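Local coordinates for protein putative sulfatase yidJ (Bacteroides fragilis, PDB 2QZU) that probably hydrolyses sulfate esters as a metal-dependent member of the sulfatase family, consistent with an arylsulfatase activity, at residues V143-W157 with Y172-W184. Sequence-based numbering, arbitrary orientation.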
ATOM      1  N   VAL A 143     -18.532   7.812  -7.156  1.00  9.04           N
ATOM      2  CA  VAL A 143     -17.745   9.034  -7.040  1.00 11.03           C
ATOM      3  C   VAL A 143     -16.288   8.669  -7.304  1.00 14.70           C
ATOM      4  O   VAL A 143     -15.851   7.552  -7.009  1.00 10.84           O
ATOM      5  CB  VAL A 143     -17.890   9.700  -5.649  1.00 12.60           C
ATOM      6  CG1 VAL A 143     -19.328  10.162  -5.446  1.00 10.89           C
ATOM      7  CG2 VAL A 143     -17.475   8.743  -4.554  1.00 12.13           C
ATOM      8  N   ASP A 144     -15.543   9.622  -7.847  1.00 11.01           N
ATOM      9  CA  ASP A 144     -14.153   9.404  -8.236  1.00 15.06           C
ATOM     10  C   ASP A 144     -13.034   9.373  -7.190  1.00 10.97           C
ATOM     11  O   ASP A 144     -12.152  10.235  -7.194  1.00 12.98           O
ATOM     12  CB  ASP A 144     -13.799  10.413  -9.340  1.00 15.39           C
ATOM     13  CG  ASP A 144     -12.485  10.097 -10.027  1.00 21.60           C
ATOM     14  OD1 ASP A 144     -12.215   8.903 -10.273  1.00 32.00           O
ATOM     15  OD2 ASP A 144     -11.729  11.045 -10.335  1.00 26.39           O
ATOM     16  N   THR A 145     -13.062   8.383  -6.298  1.00 10.06           N
ATOM     17  CA  THR A 145     -11.990   8.216  -5.312  1.00 10.32           C
ATOM     18  C   THR A 145     -11.376   6.841  -5.568  1.00  9.72           C
ATOM     19  O   THR A 145     -12.028   5.967  -6.143  1.00  8.19           O
ATOM     20  CB  THR A 145     -12.485   8.317  -3.846  1.00  8.91           C
ATOM     21  OG1 THR A 145     -13.583   7.428  -3.638  1.00 11.31           O
ATOM     22  CG2 THR A 145     -12.900   9.749  -3.528  1.00  5.90           C
ATOM     23  N   TYR A 146     -10.129   6.650  -5.147  1.00  8.65           N
ATOM     24  CA  TYR A 146      -9.420   5.395  -5.404  1.00  9.83           C
ATOM     25  C   TYR A 146     -10.128   4.106  -4.991  1.00 13.55           C
ATOM     26  O   TYR A 146     -10.029   3.096  -5.694  1.00  8.75           O
ATOM     27  CB  TYR A 146      -8.026   5.423  -4.761  1.00  8.61           C
ATOM     28  CG  TYR A 146      -8.029   5.056  -3.300  1.00  8.91           C
ATOM     29  CD1 TYR A 146      -8.345   6.002  -2.328  1.00  6.22           C
ATOM     30  CD2 TYR A 146      -7.801   3.739  -2.895  1.00  8.88           C
ATOM     31  CE1 TYR A 146      -8.444   5.646  -0.991  1.00 10.31           C
ATOM     32  CE2 TYR A 146      -7.901   3.373  -1.567  1.00  3.43           C
ATOM     33  CZ  TYR A 146      -8.228   4.335  -0.618  1.00 10.56           C
ATOM     34  OH  TYR A 146      -8.395   3.988   0.696  1.00  9.50           O
ATOM     35  N   ASN A 147     -10.832   4.127  -3.860  1.00 10.25           N
ATOM     36  CA  ASN A 147     -11.513   2.930  -3.383  1.00  7.86           C
ATOM     37  C   ASN A 147     -12.840   2.630  -4.072  1.00  6.97           C
ATOM     38  O   ASN A 147     -13.623   1.805  -3.601  1.00 11.18           O
ATOM     39  CB  ASN A 147     -11.695   2.988  -1.859  1.00  6.89           C
ATOM     40  CG  ASN A 147     -12.388   4.259  -1.378  1.00  8.45           C
ATOM     41  OD1 ASN A 147     -12.484   5.254  -2.098  1.00  9.05           O
ATOM     42  ND2 ASN A 147     -12.858   4.231  -0.135  1.00  6.51           N
ATOM     43  N   ASN A 148     -13.082   3.300  -5.194  1.00  7.09           N
ATOM     44  CA  ASN A 148     -14.296   3.081  -5.969  1.00  9.11           C
ATOM     45  C   ASN A 148     -13.939   2.567  -7.357  1.00 10.69           C
ATOM     46  O   ASN A 148     -14.808   2.389  -8.211  1.00 10.53           O
ATOM     47  CB  ASN A 148     -15.110   4.368  -6.075  1.00  6.26           C
ATOM     48  CG  ASN A 148     -15.942   4.627  -4.838  1.00  6.95           C
ATOM     49  OD1 ASN A 148     -15.882   3.871  -3.862  1.00  7.38           O
ATOM     50  ND2 ASN A 148     -16.728   5.693  -4.869  1.00 12.16           N
ATOM     51  N   ARG A 149     -12.647   2.339  -7.573  1.00 14.68           N
ATOM     52  CA  ARG A 149     -12.154   1.811  -8.840  1.00 11.31           C
ATOM     53  C   ARG A 149     -12.077   0.294  -8.695  1.00 13.97           C
ATOM     54  O   ARG A 149     -11.697  -0.218  -7.640  1.00 17.34           O
ATOM     55  CB  ARG A 149     -10.755   2.353  -9.152  1.00 12.86           C
ATOM     56  CG  ARG A 149     -10.670   3.855  -9.386  1.00  9.15           C
ATOM     57  CD  ARG A 149     -11.497   4.291 -10.590  1.00 14.06           C
ATOM     58  NE  ARG A 149     -11.364   5.723 -10.855  1.00 20.53           N
ATOM     59  CZ  ARG A 149     -10.453   6.258 -11.664  1.00 24.33           C
ATOM     60  NH1 ARG A 149      -9.586   5.482 -12.301  1.00 26.22           N
ATOM     61  NH2 ARG A 149     -10.407   7.574 -11.837  1.00 23.80           N
ATOM     62  N   GLY A 150     -12.437  -0.424  -9.750  1.00 12.11           N
ATOM     63  CA  GLY A 150     -12.381  -1.871  -9.688  1.00 19.32           C
ATOM     64  C   GLY A 150     -13.738  -2.535  -9.564  1.00 14.96           C
ATOM     65  O   GLY A 150     -14.769  -1.936  -9.865  1.00 18.86           O
ATOM     66  N   LYS A 151     -13.732  -3.779  -9.100  1.00 14.66           N
ATOM     67  CA  LYS A 151     -14.952  -4.562  -8.952  1.00 16.28           C
ATOM     68  C   LYS A 151     -15.897  -4.078  -7.858  1.00 16.99           C
ATOM     69  O   LYS A 151     -17.115  -4.122  -8.029  1.00 19.59           O
ATOM     70  CB  LYS A 151     -14.592  -6.022  -8.707  1.00 16.33           C
ATOM     71  N   VAL A 152     -15.342  -3.618  -6.738  1.00 11.22           N
ATOM     72  CA  VAL A 152     -16.166  -3.169  -5.618  1.00  9.68           C
ATOM     73  C   VAL A 152     -15.869  -1.743  -5.149  1.00  8.32           C
ATOM     74  O   VAL A 152     -14.718  -1.402  -4.860  1.00  9.99           O
ATOM     75  CB  VAL A 152     -16.003  -4.130  -4.412  1.00 11.00           C
ATOM     76  CG1 VAL A 152     -16.871  -3.669  -3.253  1.00  7.49           C
ATOM     77  CG2 VAL A 152     -16.371  -5.556  -4.830  1.00 14.39           C
ATOM     78  N   ALA A 153     -16.921  -0.927  -5.067  1.00  8.12           N
ATOM     79  CA  ALA A 153     -16.820   0.469  -4.626  1.00  5.49           C
ATOM     80  C   ALA A 153     -17.218   0.570  -3.157  1.00  7.44           C
ATOM     81  O   ALA A 153     -18.138  -0.119  -2.709  1.00  8.06           O
ATOM     82  CB  ALA A 153     -17.726   1.356  -5.474  1.00  9.92           C
ATOM     83  N   TRP A 154     -16.545   1.451  -2.419  1.00  5.34           N
ATOM     84  CA  TRP A 154     -16.797   1.603  -0.988  1.00  5.21           C
ATOM     85  C   TRP A 154     -17.224   2.982  -0.503  1.00  9.62           C
ATOM     86  O   TRP A 154     -17.819   3.111   0.565  1.00 11.58           O
ATOM     87  CB  TRP A 154     -15.537   1.216  -0.203  1.00 11.02           C
ATOM     88  CG  TRP A 154     -15.219  -0.238  -0.220  1.00  7.82           C
ATOM     89  CD1 TRP A 154     -14.823  -0.982  -1.293  1.00 13.13           C
ATOM     90  CD2 TRP A 154     -15.312  -1.141   0.885  1.00  8.60           C
ATOM     91  NE1 TRP A 154     -14.667  -2.297  -0.926  1.00  9.73           N
ATOM     92  CE2 TRP A 154     -14.962  -2.424   0.409  1.00 10.08           C
ATOM     93  CE3 TRP A 154     -15.661  -0.994   2.237  1.00  8.90           C
ATOM     94  CZ2 TRP A 154     -14.949  -3.555   1.231  1.00  6.56           C
ATOM     95  CZ3 TRP A 154     -15.649  -2.118   3.058  1.00 15.42           C
ATOM     96  CH2 TRP A 154     -15.296  -3.382   2.550  1.00  8.14           C
ATOM     97  N   ASN A 155     -16.918   4.011  -1.282  1.00  7.04           N
ATOM     98  CA  ASN A 155     -17.209   5.374  -0.871  1.00  9.07           C
ATOM     99  C   ASN A 155     -18.413   5.983  -1.575  1.00 10.89           C
ATOM    100  O   ASN A 155     -18.600   5.815  -2.778  1.00 15.92           O
ATOM    101  CB  ASN A 155     -15.943   6.210  -1.087  1.00  7.25           C
ATOM    102  CG  ASN A 155     -16.072   7.630  -0.582  1.00  7.94           C
ATOM    103  OD1 ASN A 155     -16.570   7.881   0.515  1.00  3.58           O
ATOM    104  ND2 ASN A 155     -15.596   8.571  -1.382  1.00  8.49           N
ATOM    105  N   GLU A 156     -19.242   6.678  -0.803  1.00  8.96           N
ATOM    106  CA  GLU A 156     -20.436   7.310  -1.344  1.00  7.96           C
ATOM    107  C   GLU A 156     -20.751   8.606  -0.594  1.00 11.49           C
ATOM    108  O   GLU A 156     -20.365   8.781   0.560  1.00  8.80           O
ATOM    109  CB  GLU A 156     -21.618   6.337  -1.260  1.00  7.04           C
ATOM    110  CG  GLU A 156     -22.928   6.874  -1.830  1.00  3.70           C
ATOM    111  CD  GLU A 156     -22.789   7.364  -3.267  1.00 15.09           C
ATOM    112  OE1 GLU A 156     -22.550   6.533  -4.169  1.00 12.33           O
ATOM    113  OE2 GLU A 156     -22.915   8.586  -3.491  1.00 10.83           O
ATOM    114  N   TRP A 157     -21.440   9.514  -1.272  1.00  4.16           N
ATOM    115  CA  TRP A 157     -21.831  10.802  -0.712  1.00  5.26           C
ATOM    116  C   TRP A 157     -23.068  10.633   0.164  1.00  5.60           C
ATOM    117  O   TRP A 157     -23.881   9.737  -0.069  1.00  8.90           O
ATOM    118  CB  TRP A 157     -22.149  11.764  -1.869  1.00  4.57           C
ATOM    119  CG  TRP A 157     -22.611  13.149  -1.479  1.00  8.22           C
ATOM    120  CD1 TRP A 157     -21.941  14.055  -0.703  1.00  7.59           C
ATOM    121  CD2 TRP A 157     -23.805  13.811  -1.921  1.00  7.41           C
ATOM    122  NE1 TRP A 157     -22.639  15.237  -0.639  1.00  9.63           N
ATOM    123  CE2 TRP A 157     -23.787  15.116  -1.379  1.00  6.92           C
ATOM    124  CE3 TRP A 157     -24.888  13.429  -2.727  1.00  7.45           C
ATOM    125  CZ2 TRP A 157     -24.811  16.042  -1.614  1.00  8.53           C
ATOM    126  CZ3 TRP A 157     -25.908  14.349  -2.961  1.00  7.23           C
ATOM    127  CH2 TRP A 157     -25.859  15.641  -2.405  1.00  6.75           C
ATOM    128  N   TYR A 172     -17.111  12.089   4.826  1.00  4.87           N
ATOM    129  CA  TYR A 172     -17.005  11.205   3.675  1.00  2.65           C
ATOM    130  C   TYR A 172     -17.549   9.822   4.047  1.00  6.98           C
ATOM    131  O   TYR A 172     -17.909   9.583   5.204  1.00  4.30           O
ATOM    132  CB  TYR A 172     -15.544  11.098   3.226  1.00  5.62           C
ATOM    133  CG  TYR A 172     -14.599  10.600   4.297  1.00  2.07           C
ATOM    134  CD1 TYR A 172     -14.094  11.462   5.276  1.00  6.62           C
ATOM    135  CD2 TYR A 172     -14.216   9.258   4.341  1.00  7.65           C
ATOM    136  CE1 TYR A 172     -13.230  10.992   6.272  1.00  4.50           C
ATOM    137  CE2 TYR A 172     -13.356   8.783   5.325  1.00  6.68           C
ATOM    138  CZ  TYR A 172     -12.867   9.655   6.287  1.00  6.95           C
ATOM    139  OH  TYR A 172     -12.007   9.187   7.255  1.00  8.99           O
ATOM    140  N   GLY A 173     -17.635   8.924   3.064  1.00  4.18           N
ATOM    141  CA  GLY A 173     -18.122   7.576   3.320  1.00  4.19           C
ATOM    142  C   GLY A 173     -17.002   6.809   3.996  1.00  7.87           C
ATOM    143  O   GLY A 173     -17.046   6.553   5.196  1.00  5.19           O
ATOM    144  N   THR A 174     -16.006   6.418   3.207  1.00  5.18           N
ATOM    145  CA  THR A 174     -14.818   5.756   3.733  1.00  5.78           C
ATOM    146  C   THR A 174     -13.703   6.028   2.730  1.00  3.30           C
ATOM    147  O   THR A 174     -13.955   6.161   1.532  1.00  7.19           O
ATOM    148  CB  THR A 174     -15.023   4.236   3.991  1.00 11.39           C
ATOM    149  OG1 THR A 174     -13.952   3.758   4.821  1.00 11.60           O
ATOM    150  CG2 THR A 174     -15.060   3.447   2.695  1.00 10.13           C
ATOM    151  N   TYR A 175     -12.478   6.148   3.231  1.00  7.80           N
ATOM    152  CA  TYR A 175     -11.309   6.477   2.409  1.00  7.39           C
ATOM    153  C   TYR A 175     -10.137   6.341   3.373  1.00 11.83           C
ATOM    154  O   TYR A 175     -10.149   6.956   4.446  1.00  8.48           O
ATOM    155  CB  TYR A 175     -11.442   7.923   1.932  1.00  7.93           C
ATOM    156  CG  TYR A 175     -10.287   8.464   1.126  1.00  7.16           C
ATOM    157  CD1 TYR A 175     -10.286   8.397  -0.270  1.00 12.95           C
ATOM    158  CD2 TYR A 175      -9.221   9.101   1.756  1.00  9.53           C
ATOM    159  CE1 TYR A 175      -9.247   8.965  -1.014  1.00 10.67           C
ATOM    160  CE2 TYR A 175      -8.187   9.662   1.028  1.00  7.00           C
ATOM    161  CZ  TYR A 175      -8.205   9.597  -0.350  1.00 12.81           C
ATOM    162  OH  TYR A 175      -7.192  10.201  -1.057  1.00 16.82           O
ATOM    163  N   ASP A 176      -9.111   5.587   2.983  1.00  4.85           N
ATOM    164  CA  ASP A 176      -8.011   5.317   3.899  1.00  6.57           C
ATOM    165  C   ASP A 176      -6.608   5.844   3.638  1.00  4.69           C
ATOM    166  O   ASP A 176      -5.666   5.418   4.307  1.00  5.46           O
ATOM    167  CB  ASP A 176      -7.942   3.806   4.145  1.00  7.42           C
ATOM    168  CG  ASP A 176      -9.304   3.208   4.466  1.00 13.91           C
ATOM    169  OD1 ASP A 176     -10.107   3.895   5.127  1.00 12.26           O
ATOM    170  OD2 ASP A 176      -9.577   2.056   4.067  1.00  9.76           O
ATOM    171  N   TYR A 177      -6.455   6.754   2.679  1.00  6.77           N
ATOM    172  CA  TYR A 177      -5.140   7.335   2.423  1.00  8.37           C
ATOM    173  C   TYR A 177      -5.109   8.579   3.319  1.00  6.32           C
ATOM    174  O   TYR A 177      -5.411   9.688   2.881  1.00  7.36           O
ATOM    175  CB  TYR A 177      -4.997   7.723   0.949  1.00  4.80           C
ATOM    176  CG  TYR A 177      -3.613   8.220   0.610  1.00  4.54           C
ATOM    177  CD1 TYR A 177      -2.535   7.335   0.529  1.00  8.17           C
ATOM    178  CD2 TYR A 177      -3.368   9.580   0.435  1.00  9.68           C
ATOM    179  CE1 TYR A 177      -1.243   7.798   0.288  1.00  9.76           C
ATOM    180  CE2 TYR A 177      -2.084  10.054   0.193  1.00 11.32           C
ATOM    181  CZ  TYR A 177      -1.026   9.159   0.124  1.00 13.52           C
ATOM    182  OH  TYR A 177       0.247   9.634  -0.090  1.00 15.53           O
ATOM    183  N   HIS A 178      -4.748   8.366   4.584  1.00  5.42           N
ATOM    184  CA  HIS A 178      -4.725   9.417   5.607  1.00  3.43           C
ATOM    185  C   HIS A 178      -3.926  10.683   5.325  1.00  4.29           C
ATOM    186  O   HIS A 178      -4.249  11.748   5.863  1.00  6.02           O
ATOM    187  CB  HIS A 178      -4.233   8.828   6.929  1.00  5.21           C
ATOM    188  CG  HIS A 178      -4.952   7.583   7.339  1.00  5.90           C
ATOM    189  ND1 HIS A 178      -4.298   6.488   7.866  1.00  9.84           N
ATOM    190  CD2 HIS A 178      -6.267   7.262   7.317  1.00  2.07           C
ATOM    191  CE1 HIS A 178      -5.180   5.547   8.149  1.00  6.26           C
ATOM    192  NE2 HIS A 178      -6.382   5.990   7.827  1.00 13.28           N
ATOM    193  N   LEU A 179      -2.889  10.571   4.501  1.00  6.55           N
ATOM    194  CA  LEU A 179      -2.033  11.713   4.183  1.00  7.99           C
ATOM    195  C   LEU A 179      -2.657  12.725   3.222  1.00  5.40           C
ATOM    196  O   LEU A 179      -2.171  13.848   3.098  1.00  7.52           O
ATOM    197  CB  LEU A 179      -0.697  11.222   3.619  1.00  5.67           C
ATOM    198  CG  LEU A 179       0.096  10.272   4.525  1.00 16.11           C
ATOM    199  CD1 LEU A 179       1.338   9.777   3.800  1.00 11.20           C
ATOM    200  CD2 LEU A 179       0.467  10.982   5.812  1.00 12.36           C
ATOM    201  N   LYS A 180      -3.720  12.323   2.534  1.00  4.50           N
ATOM    202  CA  LYS A 180      -4.425  13.217   1.620  1.00  3.90           C
ATOM    203  C   LYS A 180      -5.895  12.814   1.606  1.00  5.26           C
ATOM    204  O   LYS A 180      -6.408  12.320   0.604  1.00  6.87           O
ATOM    205  CB  LYS A 180      -3.848  13.131   0.205  1.00  6.71           C
ATOM    206  CG  LYS A 180      -4.417  14.194  -0.735  1.00  8.66           C
ATOM    207  CD  LYS A 180      -3.985  13.976  -2.181  1.00 20.24           C
ATOM    208  CE  LYS A 180      -4.562  15.057  -3.091  1.00 28.80           C
ATOM    209  NZ  LYS A 180      -4.258  14.822  -4.531  1.00 32.10           N
ATOM    210  N   PRO A 181      -6.596  13.025   2.731  1.00  5.10           N
ATOM    211  CA  PRO A 181      -8.014  12.681   2.865  1.00  4.57           C
ATOM    212  C   PRO A 181      -8.913  13.576   2.025  1.00  5.53           C
ATOM    213  O   PRO A 181      -8.494  14.639   1.574  1.00  5.89           O
ATOM    214  CB  PRO A 181      -8.264  12.860   4.357  1.00  4.13           C
ATOM    215  CG  PRO A 181      -7.399  14.040   4.682  1.00 10.02           C
ATOM    216  CD  PRO A 181      -6.106  13.701   3.946  1.00  6.14           C
HETATM  217  N   MSE A 182     -10.144  13.129   1.797  1.00  2.98           N
HETATM  218  CA  MSE A 182     -11.103  13.928   1.048  1.00  7.05           C
HETATM  219  C   MSE A 182     -12.364  14.091   1.880  1.00  2.81           C
HETATM  220  O   MSE A 182     -12.646  13.285   2.775  1.00  7.74           O
HETATM  221  CB  MSE A 182     -11.413  13.304  -0.323  1.00  7.72           C
HETATM  222  CG  MSE A 182     -11.623  11.809  -0.336  1.00  7.24           C
HETATM  223 SE   MSE A 182     -13.350  11.293   0.327  1.00 28.54          SE
HETATM  224  CE  MSE A 182     -13.346   9.443  -0.176  1.00 30.35           C
ATOM    225  N   TYR A 183     -13.113  15.147   1.587  1.00  5.32           N
ATOM    226  CA  TYR A 183     -14.325  15.460   2.325  1.00  4.66           C
ATOM    227  C   TYR A 183     -15.327  16.187   1.453  1.00  6.91           C
ATOM    228  O   TYR A 183     -14.995  16.701   0.380  1.00  8.84           O
ATOM    229  CB  TYR A 183     -14.005  16.402   3.496  1.00  2.07           C
ATOM    230  CG  TYR A 183     -12.972  15.896   4.468  1.00  2.88           C
ATOM    231  CD1 TYR A 183     -13.345  15.143   5.582  1.00 10.41           C
ATOM    232  CD2 TYR A 183     -11.615  16.137   4.257  1.00  8.83           C
ATOM    233  CE1 TYR A 183     -12.392  14.638   6.460  1.00  4.09           C
ATOM    234  CE2 TYR A 183     -10.652  15.633   5.122  1.00  7.88           C
ATOM    235  CZ  TYR A 183     -11.044  14.884   6.221  1.00  5.49           C
ATOM    236  OH  TYR A 183     -10.092  14.366   7.062  1.00  9.51           O
ATOM    237  N   TRP A 184     -16.561  16.220   1.939  1.00  5.06           N
ATOM    238  CA  TRP A 184     -17.638  16.960   1.305  1.00  5.97           C
ATOM    239  C   TRP A 184     -18.034  17.936   2.401  1.00  5.21           C
ATOM    240  O   TRP A 184     -18.234  17.522   3.547  1.00  9.29           O
ATOM    241  CB  TRP A 184     -18.847  16.074   1.017  1.00  4.97           C
ATOM    242  CG  TRP A 184     -18.797  15.296  -0.248  1.00  4.48           C
ATOM    243  CD1 TRP A 184     -19.105  15.737  -1.507  1.00  5.55           C
ATOM    244  CD2 TRP A 184     -18.497  13.907  -0.370  1.00  5.70           C
ATOM    245  NE1 TRP A 184     -19.025  14.695  -2.405  1.00  7.48           N
ATOM    246  CE2 TRP A 184     -18.653  13.561  -1.732  1.00  9.44           C
ATOM    247  CE3 TRP A 184     -18.113  12.914   0.544  1.00  2.69           C
ATOM    248  CZ2 TRP A 184     -18.440  12.263  -2.203  1.00  6.30           C
ATOM    249  CZ3 TRP A 184     -17.903  11.624   0.077  1.00  2.34           C
ATOM    250  CH2 TRP A 184     -18.068  11.310  -1.287  1.00  4.33           C
TER
HETATM  251  O   HOH W   1      -9.444   1.801   1.167  1.00 17.29           O
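Asn155 and Gly173 bring the two backbones to a CA-CA separation of 4.8 Å, and the chains diverge to 6.8 Å between the CA atoms of Asn147 and Tyr175. Two asparagine amides carry much of the polar link. Asn155 OD1 receives Thr174 N at 3.1 Å, with the donor tilted 34° from the carbonyl plane, and a weak bond from Gly173 N. Asn147 ND2 returns a bond to Thr174 O at 2.8 Å; the oxygen lies in the amide plane of Asn147, but the donor stands above the carbonyl plane of Thr174. With CG between its backbone N and carbonyl carbon (chi1 54°), Asn147 directs OD1 to Thr145 OG1, which donates to it, so both ends of this amide are held.

Tyr146 turns its ring edge onto a face of Tyr175 (planes at 72°), while CG of selenomethionine Met182 covers the opposite face. Beyond that ring, Tyr146 OH accepts Asp176 N at 2.9 Å and donates to a water that bridges to Asp176 OD2. At the other end, Trp157 CA sits over the six-membered ring of Trp184, 4.0 Å from its centroid, in a CH-pi contact, and Trp157 CD1 comes 3.4 Å from Trp184 CD1. Trp184 NE1 is hydrogen-bonded to Arg190 O.

Lys24 NZ of the second subunit is hydrogen-bonded to Tyr146 O, and Tyr177 OH to Gly370 O of that subunit. The contact thus joins the irregular loop before strand 168-172, an outermost strand, within this chain, of the mixed sheet in this alkaline-phosphatase-like sulfatase fold, to the segment running from that strand into short strand 182-183, close to the subunit interface.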